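Local coordinates for protein 4-amino-4-deoxy-L-arabinose transferase or related glycosyltransferases of PMT family (Cupriavidus metallidurans, PDB 5EZM) that probably transfers 4-amino-4-deoxy-L-arabinose from a polyprenyl phosphate carrier to lipid A, as a zinc-binding membrane glycosyltransferase of the GT-C fold, at residues R130-A135 / F321-M326; A173-G178 / G190-C195; Y484-L489 / A540-D545; P500-G505 / R520-V525. All blocks are in the same frame, centred on the assembly; numbering follows the deposited sequence.

Interaction 1. Residues R130-A135 / F321-M326. With MPG ([(Z)-octadec-9-enyl] (2R)-2,3-bis(oxidanyl)propanoate), chain J.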
loop_
_atom_site.group_PDB
_atom_site.type_symbol
_atom_site.label_atom_id
_atom_site.label_comp_id
_atom_site.label_asym_id
_atom_site.label_seq_id
_atom_site.Cartn_x
_atom_site.Cartn_y
_atom_site.Cartn_z
ATOM N N ARG A 130 -13.211 14.183 -16.034
ATOM C CA ARG A 130 -13.873 15.450 -16.330
ATOM C C ARG A 130 -13.520 15.942 -17.726
ATOM O O ARG A 130 -14.370 16.501 -18.430
ATOM C CB ARG A 130 -13.499 16.501 -15.286
ATOM N N ARG A 131 -12.272 15.734 -18.146
ATOM C CA ARG A 131 -11.853 16.167 -19.475
ATOM C C ARG A 131 -12.601 15.407 -20.565
ATOM O O ARG A 131 -13.159 16.012 -21.486
ATOM C CB ARG A 131 -10.345 15.985 -19.627
ATOM C CG ARG A 131 -9.788 16.408 -20.974
ATOM C CD ARG A 131 -9.938 17.902 -21.187
ATOM N NE ARG A 131 -9.037 18.395 -22.223
ATOM C CZ ARG A 131 -9.069 19.630 -22.712
ATOM N NH1 ARG A 131 -9.964 20.498 -22.261
ATOM N NH2 ARG A 131 -8.211 19.995 -23.655
ATOM N N TRP A 132 -12.629 14.076 -20.473
ATOM C CA TRP A 132 -13.182 13.270 -21.557
ATOM C C TRP A 132 -14.686 13.056 -21.457
ATOM O O TRP A 132 -15.358 12.975 -22.492
ATOM C CB TRP A 132 -12.492 11.905 -21.611
ATOM C CG TRP A 132 -11.159 11.931 -22.283
ATOM C CD1 TRP A 132 -9.937 11.960 -21.679
ATOM C CD2 TRP A 132 -10.910 11.924 -23.693
ATOM N NE1 TRP A 132 -8.942 11.974 -22.624
ATOM C CE2 TRP A 132 -9.513 11.953 -23.870
ATOM C CE3 TRP A 132 -11.732 11.898 -24.822
ATOM C CZ2 TRP A 132 -8.920 11.951 -25.129
ATOM C CZ3 TRP A 132 -11.143 11.899 -26.073
ATOM C CH2 TRP A 132 -9.750 11.926 -26.216
ATOM N N PHE A 133 -15.237 12.960 -20.247
ATOM C CA PHE A 133 -16.631 12.576 -20.082
ATOM C C PHE A 133 -17.483 13.587 -19.327
ATOM O O PHE A 133 -18.702 13.397 -19.248
ATOM C CB PHE A 133 -16.721 11.215 -19.378
ATOM C CG PHE A 133 -15.890 10.147 -20.026
ATOM C CD1 PHE A 133 -16.237 9.641 -21.266
ATOM C CD2 PHE A 133 -14.761 9.649 -19.396
ATOM C CE1 PHE A 133 -15.476 8.657 -21.867
ATOM C CE2 PHE A 133 -13.999 8.662 -19.989
ATOM C CZ PHE A 133 -14.355 8.166 -21.227
ATOM N N GLY A 134 -16.898 14.638 -18.774
ATOM C CA GLY A 134 -17.669 15.719 -18.191
ATOM C C GLY A 134 -17.642 15.695 -16.673
ATOM O O GLY A 134 -17.067 14.809 -16.037
ATOM N N ALA A 135 -18.308 16.700 -16.102
ATOM C CA ALA A 135 -18.249 16.912 -14.659
ATOM C C ALA A 135 -18.968 15.803 -13.896
ATOM O O ALA A 135 -18.440 15.277 -12.909
ATOM C CB ALA A 135 -18.837 18.280 -14.311
ATOM N N PHE A 321 -8.943 8.930 -30.604
ATOM C CA PHE A 321 -8.462 8.305 -29.382
ATOM C C PHE A 321 -9.644 7.879 -28.520
ATOM O O PHE A 321 -10.537 8.684 -28.240
ATOM C CB PHE A 321 -7.561 9.276 -28.620
ATOM C CG PHE A 321 -6.916 8.681 -27.404
ATOM C CD1 PHE A 321 -5.729 7.977 -27.510
ATOM C CD2 PHE A 321 -7.493 8.830 -26.155
ATOM C CE1 PHE A 321 -5.132 7.429 -26.397
ATOM C CE2 PHE A 321 -6.901 8.283 -25.038
ATOM C CZ PHE A 321 -5.718 7.581 -25.156
ATOM N N ARG A 322 -9.650 6.610 -28.102
ATOM C CA ARG A 322 -10.744 6.060 -27.312
ATOM C C ARG A 322 -10.316 5.935 -25.853
ATOM O O ARG A 322 -9.620 4.971 -25.497
ATOM C CB ARG A 322 -11.174 4.699 -27.867
ATOM N N PRO A 323 -10.713 6.861 -24.969
ATOM C CA PRO A 323 -10.192 6.849 -23.593
ATOM C C PRO A 323 -10.673 5.671 -22.758
ATOM O O PRO A 323 -9.863 5.000 -22.110
ATOM C CB PRO A 323 -10.697 8.179 -23.020
ATOM C CG PRO A 323 -11.906 8.506 -23.832
ATOM C CD PRO A 323 -11.619 7.996 -25.213
ATOM N N ALA A 324 -11.985 5.417 -22.754
ATOM C CA ALA A 324 -12.522 4.308 -21.970
ATOM C C ALA A 324 -11.882 2.984 -22.373
ATOM O O ALA A 324 -11.586 2.143 -21.517
ATOM C CB ALA A 324 -14.040 4.241 -22.125
ATOM N N LEU A 325 -11.657 2.785 -23.675
ATOM C CA LEU A 325 -10.943 1.596 -24.130
ATOM C C LEU A 325 -9.525 1.560 -23.572
ATOM O O LEU A 325 -9.006 0.486 -23.248
ATOM C CB LEU A 325 -10.926 1.549 -25.658
ATOM C CG LEU A 325 -10.097 0.450 -26.327
ATOM C CD1 LEU A 325 -10.627 -0.929 -25.977
ATOM C CD2 LEU A 325 -10.069 0.646 -27.835
ATOM N N MET A 326 -8.885 2.726 -23.444
ATOM C CA MET A 326 -7.541 2.764 -22.878
ATOM C C MET A 326 -7.550 2.366 -21.406
ATOM O O MET A 326 -6.662 1.636 -20.948
ATOM C CB MET A 326 -6.933 4.155 -23.051
ATOM C CG MET A 326 -5.544 4.299 -22.449
ATOM S SD MET A 326 -4.300 3.364 -23.359
ATOM C CE MET A 326 -4.217 4.297 -24.887
HETATM C C2 MPG J . -9.462 17.548 -9.551
HETATM C C3 MPG J . -10.480 17.635 -10.681
HETATM C C4 MPG J . -11.903 17.753 -10.161
HETATM C C5 MPG J . -12.946 17.730 -11.291
HETATM C C6 MPG J . -14.383 17.838 -10.755
HETATM C C7 MPG J . -15.447 17.658 -11.855
HETATM C C8 MPG J . -16.886 17.734 -11.291
#
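The last turn of helix 112-133 meets the first turn of helix 323-339 and the residue F321 ahead of it, an apolar junction between membrane helices. The indole of W132 carries most of it. P323 lies over one face, its CB 3.8 Å from the centroid of the five-membered ring and 11° off the ring normal, a CH-pi contact, while P323 CG comes within 3.5 Å of W132 CE3. Proline fits this place: its compact ring presents CB and CG to the indole face, and in the first helical turn its missing N-H costs little. Within the helical membrane part of the GT-C fold, the same indole also reaches helix 160-178, where W132 NE1 is hydrogen-bonded to L176 O. An alanine here lacks the indole, and the junction with P323 and helix 160-178 would probably loosen. Farther along the indole, CZ2 of W132 touches CD2 of F321 at 3.6 Å, the two planes turned 34° apart. F133 adds its tip: CZ lies 3.6 Å from P323 CG and 4.0 Å from A324 CB, with A324 N at the ring edge. After F133, G134 has a positive phi of 106°, easy for glycine.

Interaction 2. Residues A173-G178 / G190-C195; sequences AFMLMG and GWMVAC. With DSL (mono-trans, octa-cis decaprenyl-phosphate), chain C; MPG ([(Z)-octadec-9-enyl] (2R)-2,3-bis(oxidanyl)propanoate), chain S.
The indole of W191 is covered on both faces. Over one sits M177, with CB 3.5 Å from the centroid of the five-membered ring and nearly on its normal; over the opposite face runs the tail of the lipid MPG, whose C14 is 3.8 Å from W191 NE1. At the indole edge, CD1 of F174 meets CZ3 of W191 at 3.5 Å, and the planes of the two aromatic groups are inclined by 39°. F174 in turn has A194 O at its own ring edge, and its CD2 lies 3.5 Å from A194 CB, a small side chain that lets the phenyl group settle on the helix. Two bends bring the end of M177 back towards the six-membered ring, where SD stands 5.0 Å from the centroid in an oblique Met-aromatic contact, and CE touches CZ2. G178 suits a crowded place: a CB here would run into M192 CE, which packs on G178 CA and, at 3.6 Å, on M175 SD. M175 CB and C195 SG both touch the polyprenyl chain of DSL, so that lipid borders the contact from another side. Segments 173-178 and 190-195, of helices 160-178 and 185-206, run antiparallel at 162°, their axes 7.9 Å apart, in a transmembrane helical hairpin of the GT-C fold whose sides are lined by the decaprenyl phosphate and by MPG.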
loop_
_atom_site.group_PDB
_atom_site.type_symbol
_atom_site.label_atom_id
_atom_site.label_comp_id
_atom_site.label_asym_id
_atom_site.label_seq_id
_atom_site.Cartn_x
_atom_site.Cartn_y
_atom_site.Cartn_z
ATOM N N ALA A 173 -3.684 9.031 -16.350
ATOM C CA ALA A 173 -4.451 10.271 -16.449
ATOM C C ALA A 173 -3.754 11.287 -17.340
ATOM O O ALA A 173 -4.401 11.950 -18.159
ATOM C CB ALA A 173 -4.689 10.857 -15.059
ATOM N N PHE A 174 -2.434 11.428 -17.199
ATOM C CA PHE A 174 -1.714 12.379 -18.039
ATOM C C PHE A 174 -1.730 11.942 -19.497
ATOM O O PHE A 174 -1.839 12.780 -20.401
ATOM C CB PHE A 174 -0.277 12.551 -17.542
ATOM C CG PHE A 174 -0.176 13.169 -16.174
ATOM C CD1 PHE A 174 -1.245 13.862 -15.628
ATOM C CD2 PHE A 174 0.987 13.051 -15.431
ATOM C CE1 PHE A 174 -1.154 14.424 -14.370
ATOM C CE2 PHE A 174 1.085 13.612 -14.172
ATOM C CZ PHE A 174 0.013 14.299 -13.641
ATOM N N MET A 175 -1.635 10.633 -19.746
ATOM C CA MET A 175 -1.747 10.144 -21.116
ATOM C C MET A 175 -3.111 10.474 -21.709
ATOM O O MET A 175 -3.207 10.880 -22.873
ATOM C CB MET A 175 -1.492 8.639 -21.159
ATOM C CG MET A 175 -1.770 7.992 -22.509
ATOM S SD MET A 175 -0.725 8.622 -23.840
ATOM C CE MET A 175 -1.152 7.490 -25.161
ATOM N N LEU A 176 -4.180 10.315 -20.923
ATOM C CA LEU A 176 -5.511 10.640 -21.431
ATOM C C LEU A 176 -5.664 12.138 -21.665
ATOM O O LEU A 176 -6.267 12.556 -22.659
ATOM C CB LEU A 176 -6.587 10.133 -20.472
ATOM C CG LEU A 176 -6.645 8.619 -20.252
ATOM C CD1 LEU A 176 -7.836 8.245 -19.381
ATOM C CD2 LEU A 176 -6.690 7.875 -21.574
ATOM N N MET A 177 -5.124 12.964 -20.763
ATOM C CA MET A 177 -5.205 14.412 -20.941
ATOM C C MET A 177 -4.458 14.855 -22.191
ATOM O O MET A 177 -4.918 15.748 -22.914
ATOM C CB MET A 177 -4.646 15.131 -19.713
ATOM C CG MET A 177 -5.426 14.913 -18.424
ATOM S SD MET A 177 -7.071 15.650 -18.450
ATOM C CE MET A 177 -6.682 17.377 -18.735
ATOM N N GLY A 178 -3.303 14.242 -22.463
ATOM C CA GLY A 178 -2.500 14.643 -23.604
ATOM C C GLY A 178 -3.056 14.219 -24.946
ATOM O O GLY A 178 -2.655 14.773 -25.972
ATOM N N GLY A 190 2.892 19.189 -22.833
ATOM C CA GLY A 190 2.941 19.283 -21.383
ATOM C C GLY A 190 2.433 18.025 -20.706
ATOM O O GLY A 190 3.059 17.501 -19.782
ATOM N N TRP A 191 1.289 17.516 -21.166
ATOM C CA TRP A 191 0.751 16.299 -20.573
ATOM C C TRP A 191 1.595 15.083 -20.923
ATOM O O TRP A 191 1.620 14.111 -20.160
ATOM C CB TRP A 191 -0.694 16.086 -21.012
ATOM C CG TRP A 191 -1.648 17.079 -20.440
ATOM C CD1 TRP A 191 -2.380 18.003 -21.125
ATOM C CD2 TRP A 191 -1.971 17.257 -19.057
ATOM N NE1 TRP A 191 -3.143 18.742 -20.256
ATOM C CE2 TRP A 191 -2.910 18.304 -18.978
ATOM C CE3 TRP A 191 -1.559 16.631 -17.876
ATOM C CZ2 TRP A 191 -3.444 18.740 -17.767
ATOM C CZ3 TRP A 191 -2.093 17.062 -16.674
ATOM C CH2 TRP A 191 -3.024 18.107 -16.629
ATOM N N MET A 192 2.291 15.113 -22.062
ATOM C CA MET A 192 3.130 13.977 -22.423
ATOM C C MET A 192 4.411 13.938 -21.599
ATOM O O MET A 192 4.801 12.871 -21.110
ATOM C CB MET A 192 3.446 14.002 -23.917
ATOM C CG MET A 192 2.376 13.332 -24.757
ATOM S SD MET A 192 1.855 11.758 -24.039
ATOM C CE MET A 192 0.164 12.133 -23.590
ATOM N N VAL A 193 5.078 15.084 -21.426
ATOM C CA VAL A 193 6.234 15.115 -20.532
ATOM C C VAL A 193 5.800 14.831 -19.101
ATOM O O VAL A 193 6.546 14.223 -18.326
ATOM C CB VAL A 193 6.990 16.456 -20.650
ATOM C CG1 VAL A 193 6.137 17.611 -20.169
ATOM C CG2 VAL A 193 8.295 16.403 -19.868
ATOM N N ALA A 194 4.584 15.246 -18.729
ATOM C CA ALA A 194 4.059 14.879 -17.420
ATOM C C ALA A 194 3.890 13.370 -17.307
ATOM O O ALA A 194 4.166 12.778 -16.256
ATOM C CB ALA A 194 2.732 15.594 -17.171
ATOM N N CYS A 195 3.447 12.731 -18.391
ATOM C CA CYS A 195 3.271 11.283 -18.393
ATOM C C CYS A 195 4.609 10.569 -18.241
ATOM O O CYS A 195 4.771 9.713 -17.360
ATOM C CB CYS A 195 2.567 10.855 -19.680
ATOM S SG CYS A 195 2.371 9.080 -19.889
HETATM C C21 DSL C . -1.373 3.331 -21.392
HETATM C C22 DSL C . -0.386 4.454 -21.126
HETATM C C23 DSL C . -0.641 5.435 -19.988
HETATM C C24 DSL C . 0.706 4.577 -21.895
HETATM C C25 DSL C . 1.722 5.718 -21.631
HETATM C C26 DSL C . 3.153 5.116 -21.695
HETATM C C27 DSL C . 4.002 5.881 -22.767
HETATM C C28 DSL C . 3.642 7.341 -23.136
HETATM C C29 DSL C . 5.042 5.267 -23.364
HETATM C C30 DSL C . 5.402 3.806 -22.990
HETATM C C31 DSL C . 6.095 3.097 -24.201
HETATM C C32 DSL C . 7.450 2.452 -23.740
HETATM C C33 DSL C . 8.714 3.322 -23.601
HETATM C C34 DSL C . 7.512 1.125 -23.474
HETATM C C2 MPG S . 3.801 13.252 -10.053
HETATM C C3 MPG S . 4.739 12.786 -11.162
HETATM C C4 MPG S . 5.067 13.865 -12.187
HETATM C C5 MPG S . 4.339 15.194 -11.917
HETATM C C6 MPG S . 4.298 16.099 -13.157
HETATM C C7 MPG S . 3.069 17.030 -13.175
HETATM C C8 MPG S . 3.168 18.078 -14.310
HETATM C C9 MPG S . 1.801 18.676 -14.726
HETATM C C10 MPG S . 1.903 19.412 -16.092
HETATM C C11 MPG S . 0.634 20.213 -16.451
HETATM C C12 MPG S . 0.629 20.662 -17.951
HETATM C C13 MPG S . -0.659 21.416 -18.334
HETATM C C14 MPG S . -0.774 21.643 -19.873
HETATM C C1 MPG S . 3.692 12.236 -8.913
#

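Interaction 3. Residues Y484-L489 / A540-D545; sequences YGVQML and AVMSPD
M488 lays its thioether along the backbone of the neighbouring strand and the turn after it. CG stands anti to the backbone N (chi1 162°) and the chain runs on extended before bending at chi3 (-80°), which puts SD 3.6 Å from M542 C and CE 3.6 Å from S543 CB; SD also touches V541 CG1. The flexible methionine suits this task, being long enough to reach from V541 CG1 to S543 CB. An alanine here lacks SD and CE, and the end of the strand from V541 to S543 would probably pack less closely. Behind it the two strands pair in parallel register, Y484 with A540 and G485 with V541. V541 N donates to Y484 O at 2.7 Å, almost straight along the C=O axis, and V486 N donates to V541 O at 3.0 Å, so V541 is gripped through both its polar backbone atoms. Where the strands part, a water takes over, donating to V486 O and accepting from S543 N. V486 CG2 touches both A540 CB (3.8 Å) and M542 CE (3.7 Å), the small alanine side chain admitting it alongside. At G485 a side chain would clash with M488 O, hence the glycine. S543 is the N-cap of helix 544-550, and its OG bonds to T546 OG1. Strand 483-486 lies between strands 502-504 and 539-542 of the mixed sheet, with helix 525-534 over the face of Y484, V486 and A540, where F528 meets the ring of Y484 edge-to-face.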
loop_
_atom_site.group_PDB
_atom_site.type_symbol
_atom_site.label_atom_id
_atom_site.label_comp_id
_atom_site.label_asym_id
_atom_site.label_seq_id
_atom_site.Cartn_x
_atom_site.Cartn_y
_atom_site.Cartn_z
ATOM N N TYR A 484 20.031 -7.900 19.493
ATOM C CA TYR A 484 20.182 -9.003 18.556
ATOM C C TYR A 484 18.826 -9.540 18.120
ATOM O O TYR A 484 17.916 -9.714 18.933
ATOM C CB TYR A 484 20.997 -10.131 19.184
ATOM C CG TYR A 484 22.405 -9.747 19.565
ATOM C CD1 TYR A 484 23.391 -9.607 18.600
ATOM C CD2 TYR A 484 22.753 -9.541 20.892
ATOM C CE1 TYR A 484 24.679 -9.263 18.943
ATOM C CE2 TYR A 484 24.039 -9.199 21.245
ATOM C CZ TYR A 484 25.000 -9.061 20.269
ATOM O OH TYR A 484 26.286 -8.719 20.619
ATOM N N GLY A 485 18.696 -9.798 16.824
ATOM C CA GLY A 485 17.543 -10.504 16.308
ATOM C C GLY A 485 17.899 -11.952 16.051
ATOM O O GLY A 485 18.464 -12.282 15.005
ATOM N N VAL A 486 17.587 -12.822 17.006
ATOM C CA VAL A 486 18.011 -14.216 16.943
ATOM C C VAL A 486 17.103 -14.983 15.995
ATOM O O VAL A 486 16.059 -15.504 16.404
ATOM C CB VAL A 486 18.017 -14.851 18.344
ATOM C CG1 VAL A 486 18.696 -16.212 18.305
ATOM C CG2 VAL A 486 18.708 -13.924 19.336
ATOM N N GLN A 487 17.502 -15.056 14.723
ATOM C CA GLN A 487 16.715 -15.712 13.678
ATOM C C GLN A 487 15.279 -15.192 13.655
ATOM O O GLN A 487 14.317 -15.952 13.517
ATOM C CB GLN A 487 16.749 -17.232 13.840
ATOM C CG GLN A 487 18.107 -17.838 13.533
ATOM C CD GLN A 487 18.095 -19.351 13.571
ATOM O OE1 GLN A 487 17.292 -19.963 14.279
ATOM N NE2 GLN A 487 18.986 -19.967 12.801
ATOM N N MET A 488 15.136 -13.877 13.793
ATOM C CA MET A 488 13.825 -13.238 13.793
ATOM C C MET A 488 13.985 -11.822 13.268
ATOM O O MET A 488 14.694 -11.012 13.876
ATOM C CB MET A 488 13.202 -13.228 15.192
ATOM C CG MET A 488 12.067 -12.225 15.349
ATOM S SD MET A 488 11.052 -12.492 16.817
ATOM C CE MET A 488 9.978 -13.816 16.266
ATOM N N LEU A 489 13.339 -11.530 12.144
ATOM C CA LEU A 489 13.343 -10.189 11.567
ATOM C C LEU A 489 12.069 -9.503 12.038
ATOM O O LEU A 489 11.038 -9.533 11.366
ATOM C CB LEU A 489 13.436 -10.239 10.046
ATOM C CG LEU A 489 13.462 -8.883 9.333
ATOM C CD1 LEU A 489 14.487 -7.956 9.973
ATOM C CD2 LEU A 489 13.745 -9.059 7.843
ATOM N N ALA A 540 18.207 -9.163 23.267
ATOM C CA ALA A 540 17.923 -9.976 22.094
ATOM C C ALA A 540 16.423 -10.185 21.977
ATOM O O ALA A 540 15.721 -10.298 22.988
ATOM C CB ALA A 540 18.641 -11.327 22.161
ATOM N N VAL A 541 15.941 -10.224 20.737
ATOM C CA VAL A 541 14.548 -10.515 20.419
ATOM C C VAL A 541 14.509 -11.855 19.703
ATOM O O VAL A 541 15.295 -12.093 18.777
ATOM C CB VAL A 541 13.921 -9.413 19.547
ATOM C CG1 VAL A 541 12.465 -9.734 19.248
ATOM C CG2 VAL A 541 14.036 -8.064 20.226
ATOM N N MET A 542 13.604 -12.733 20.129
ATOM C CA MET A 542 13.492 -14.044 19.503
ATOM C C MET A 542 12.051 -14.514 19.605
ATOM O O MET A 542 11.224 -13.900 20.277
ATOM C CB MET A 542 14.444 -15.051 20.151
ATOM C CG MET A 542 14.138 -15.329 21.613
ATOM S SD MET A 542 15.544 -16.046 22.482
ATOM C CE MET A 542 16.720 -14.700 22.381
ATOM N N SER A 543 11.747 -15.603 18.911
ATOM C CA SER A 543 10.447 -16.227 19.071
ATOM C C SER A 543 10.443 -17.072 20.342
ATOM O O SER A 543 11.503 -17.404 20.878
ATOM C CB SER A 543 10.119 -17.081 17.850
ATOM O OG SER A 543 11.066 -18.118 17.675
ATOM N N PRO A 544 9.260 -17.403 20.871
ATOM C CA PRO A 544 9.231 -18.274 22.057
ATOM C C PRO A 544 9.899 -19.619 21.827
ATOM O O PRO A 544 10.647 -20.091 22.693
ATOM C CB PRO A 544 7.730 -18.418 22.344
ATOM C CG PRO A 544 7.126 -17.189 21.769
ATOM C CD PRO A 544 7.925 -16.880 20.538
ATOM N N ASP A 545 9.656 -20.246 20.672
ATOM C CA ASP A 545 10.305 -21.519 20.375
ATOM C C ASP A 545 11.818 -21.367 20.288
ATOM O O ASP A 545 12.557 -22.291 20.652
ATOM C CB ASP A 545 9.748 -22.106 19.078
ATOM C CG ASP A 545 8.307 -22.570 19.215
ATOM O OD1 ASP A 545 7.969 -23.175 20.257
ATOM O OD2 ASP A 545 7.512 -22.329 18.281
HETATM O O HOH W 1 13.326 -16.396 16.715
#

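Interaction 4. Residues P500-G505 / R520-V525; sequences PLMMVG and RVVPDV
Two backbone hydrogen bonds fasten V522 beside V504. V522 N donates to M503 O at 3.1 Å, bent to 142° at the hydrogen, and G505 N donates to V522 O at 3.1 Å, from above the carbonyl plane. V522 O also receives the CA-H of V504 as a weaker contact. Around this bridge the branched valines pack alongside each other: V504 CG2 and V522 CG2 touch at 3.7 Å, their side chains pointing the same way. On the other side of the backbone V521 CG2 lies 4.0 Å from M503 CB, and V521 CG1 lies near M503 O. M502, its CG anti to the backbone N (chi1 177°), sets that CG 3.8 Å from R520 O. Only V504 and V522 bridge, so this loop between helices 511-516 and 525-534 runs along an outermost strand of the mixed sheet of the C-terminal domain without becoming a full strand, the two paths 43° apart. At the end of the strand G505 turns with positive phi, which glycine takes readily, and its CA approaches P523 O at 3.2 Å. V504 CG1 reaches V525 CG2 at 4.3 Å, across the start of helix 525-534. D524 is the N-cap of that helix, and its OD1 holds S527 OG. On the face carrying V504 and V522, F528 and L531 of the same helix pack on V522 beside Y484, while V504 and M502 bond through their backbones to strand 483-486 and the residue after it.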
loop_
_atom_site.group_PDB
_atom_site.type_symbol
_atom_site.label_atom_id
_atom_site.label_comp_id
_atom_site.label_asym_id
_atom_site.label_seq_id
_atom_site.Cartn_x
_atom_site.Cartn_y
_atom_site.Cartn_z
ATOM N N PRO A 500 17.894 -0.143 15.825
ATOM C CA PRO A 500 17.974 -1.215 14.829
ATOM C C PRO A 500 18.330 -2.554 15.453
ATOM O O PRO A 500 18.947 -2.639 16.517
ATOM C CB PRO A 500 19.093 -0.749 13.886
ATOM C CG PRO A 500 19.359 0.682 14.251
ATOM C CD PRO A 500 19.008 0.805 15.695
ATOM N N LEU A 501 17.933 -3.614 14.753
ATOM C CA LEU A 501 18.301 -4.967 15.142
ATOM C C LEU A 501 19.678 -5.319 14.600
ATOM O O LEU A 501 20.038 -4.936 13.483
ATOM C CB LEU A 501 17.280 -5.976 14.611
ATOM C CG LEU A 501 15.883 -6.032 15.221
ATOM C CD1 LEU A 501 15.050 -7.058 14.479
ATOM C CD2 LEU A 501 15.966 -6.377 16.696
ATOM N N MET A 502 20.447 -6.060 15.390
ATOM C CA MET A 502 21.662 -6.701 14.900
ATOM C C MET A 502 21.312 -8.141 14.554
ATOM O O MET A 502 21.128 -8.975 15.448
ATOM C CB MET A 502 22.794 -6.638 15.919
ATOM C CG MET A 502 24.038 -7.368 15.449
ATOM S SD MET A 502 25.506 -6.919 16.382
ATOM C CE MET A 502 25.564 -5.159 16.045
ATOM N N MET A 503 21.213 -8.428 13.258
ATOM C CA MET A 503 20.699 -9.712 12.806
ATOM C C MET A 503 21.633 -10.847 13.207
ATOM O O MET A 503 22.856 -10.754 13.047
ATOM C CB MET A 503 20.496 -9.695 11.293
ATOM C CG MET A 503 19.371 -8.779 10.846
ATOM S SD MET A 503 17.823 -9.138 11.703
ATOM C CE MET A 503 17.491 -10.809 11.157
ATOM N N VAL A 504 21.046 -11.922 13.729
ATOM C CA VAL A 504 21.769 -13.110 14.166
ATOM C C VAL A 504 21.221 -14.300 13.394
ATOM O O VAL A 504 20.014 -14.567 13.431
ATOM C CB VAL A 504 21.636 -13.335 15.680
ATOM C CG1 VAL A 504 22.245 -14.668 16.070
ATOM C CG2 VAL A 504 22.285 -12.194 16.446
ATOM N N GLY A 505 22.104 -15.015 12.702
ATOM C CA GLY A 505 21.687 -16.169 11.930
ATOM C C GLY A 505 20.950 -15.802 10.660
ATOM O O GLY A 505 21.316 -14.836 9.985
ATOM N N ARG A 520 28.753 -6.308 10.630
ATOM C CA ARG A 520 27.594 -5.708 11.276
ATOM C C ARG A 520 26.569 -6.747 11.709
ATOM O O ARG A 520 25.453 -6.382 12.099
ATOM C CB ARG A 520 26.939 -4.693 10.335
ATOM C CG ARG A 520 27.925 -3.809 9.590
ATOM C CD ARG A 520 27.225 -2.992 8.515
ATOM N NE ARG A 520 26.360 -1.960 9.076
ATOM C CZ ARG A 520 26.664 -0.666 9.102
ATOM N NH1 ARG A 520 27.812 -0.245 8.590
ATOM N NH2 ARG A 520 25.818 0.207 9.633
ATOM N N VAL A 521 26.922 -8.029 11.660
ATOM C CA VAL A 521 25.957 -9.113 11.813
ATOM C C VAL A 521 26.664 -10.313 12.432
ATOM O O VAL A 521 27.841 -10.566 12.160
ATOM C CB VAL A 521 25.311 -9.449 10.447
ATOM C CG1 VAL A 521 24.899 -10.906 10.361
ATOM C CG2 VAL A 521 24.114 -8.546 10.196
ATOM N N VAL A 522 25.952 -11.037 13.289
ATOM C CA VAL A 522 26.421 -12.313 13.818
ATOM C C VAL A 522 26.030 -13.398 12.817
ATOM O O VAL A 522 24.834 -13.543 12.519
ATOM C CB VAL A 522 25.830 -12.605 15.203
ATOM C CG1 VAL A 522 26.572 -13.757 15.865
ATOM C CG2 VAL A 522 25.875 -11.358 16.074
ATOM N N PRO A 523 26.983 -14.167 12.282
ATOM C CA PRO A 523 26.635 -15.100 11.197
ATOM C C PRO A 523 25.694 -16.207 11.626
ATOM O O PRO A 523 24.735 -16.509 10.907
ATOM C CB PRO A 523 27.999 -15.659 10.760
ATOM C CG PRO A 523 29.019 -14.738 11.345
ATOM C CD PRO A 523 28.416 -14.210 12.603
ATOM N N ASP A 524 25.944 -16.827 12.776
ATOM C CA ASP A 524 25.157 -17.961 13.233
ATOM C C ASP A 524 24.924 -17.836 14.729
ATOM O O ASP A 524 25.623 -17.098 15.428
ATOM C CB ASP A 524 25.852 -19.289 12.909
ATOM C CG ASP A 524 27.273 -19.343 13.434
ATOM O OD1 ASP A 524 27.883 -18.268 13.616
ATOM O OD2 ASP A 524 27.782 -20.459 13.663
ATOM N N VAL A 525 23.929 -18.579 15.217
ATOM C CA VAL A 525 23.579 -18.520 16.634
ATOM C C VAL A 525 24.731 -19.016 17.497
ATOM O O VAL A 525 24.911 -18.556 18.632
ATOM C CB VAL A 525 22.285 -19.323 16.892
ATOM C CG1 VAL A 525 21.831 -19.168 18.336
ATOM C CG2 VAL A 525 21.186 -18.883 15.933
#

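In the fold
From the N terminus, interaction 1 opens first, at 130-135. Interaction 2 closes a short hairpin loop between 173-178 and 190-195, wholly nested inside the loop that 321-326 later completes. The two touch directly, so helices 112-133, 160-178, 185-206 and 323-339 are tied into one membrane bundle. Only after this loop has closed does the chain reach the C-terminal domain. There interaction 3 opens at 484-489, interaction 4 opens and closes between 500-505 and 520-525, and 540-545 ends the outer loop. This second nested pair shares one sheet, strand 483-486 being neighbour to 502-504. The pairs lie on opposite sides of the chain's centre, with centres 48 to 54 Å apart.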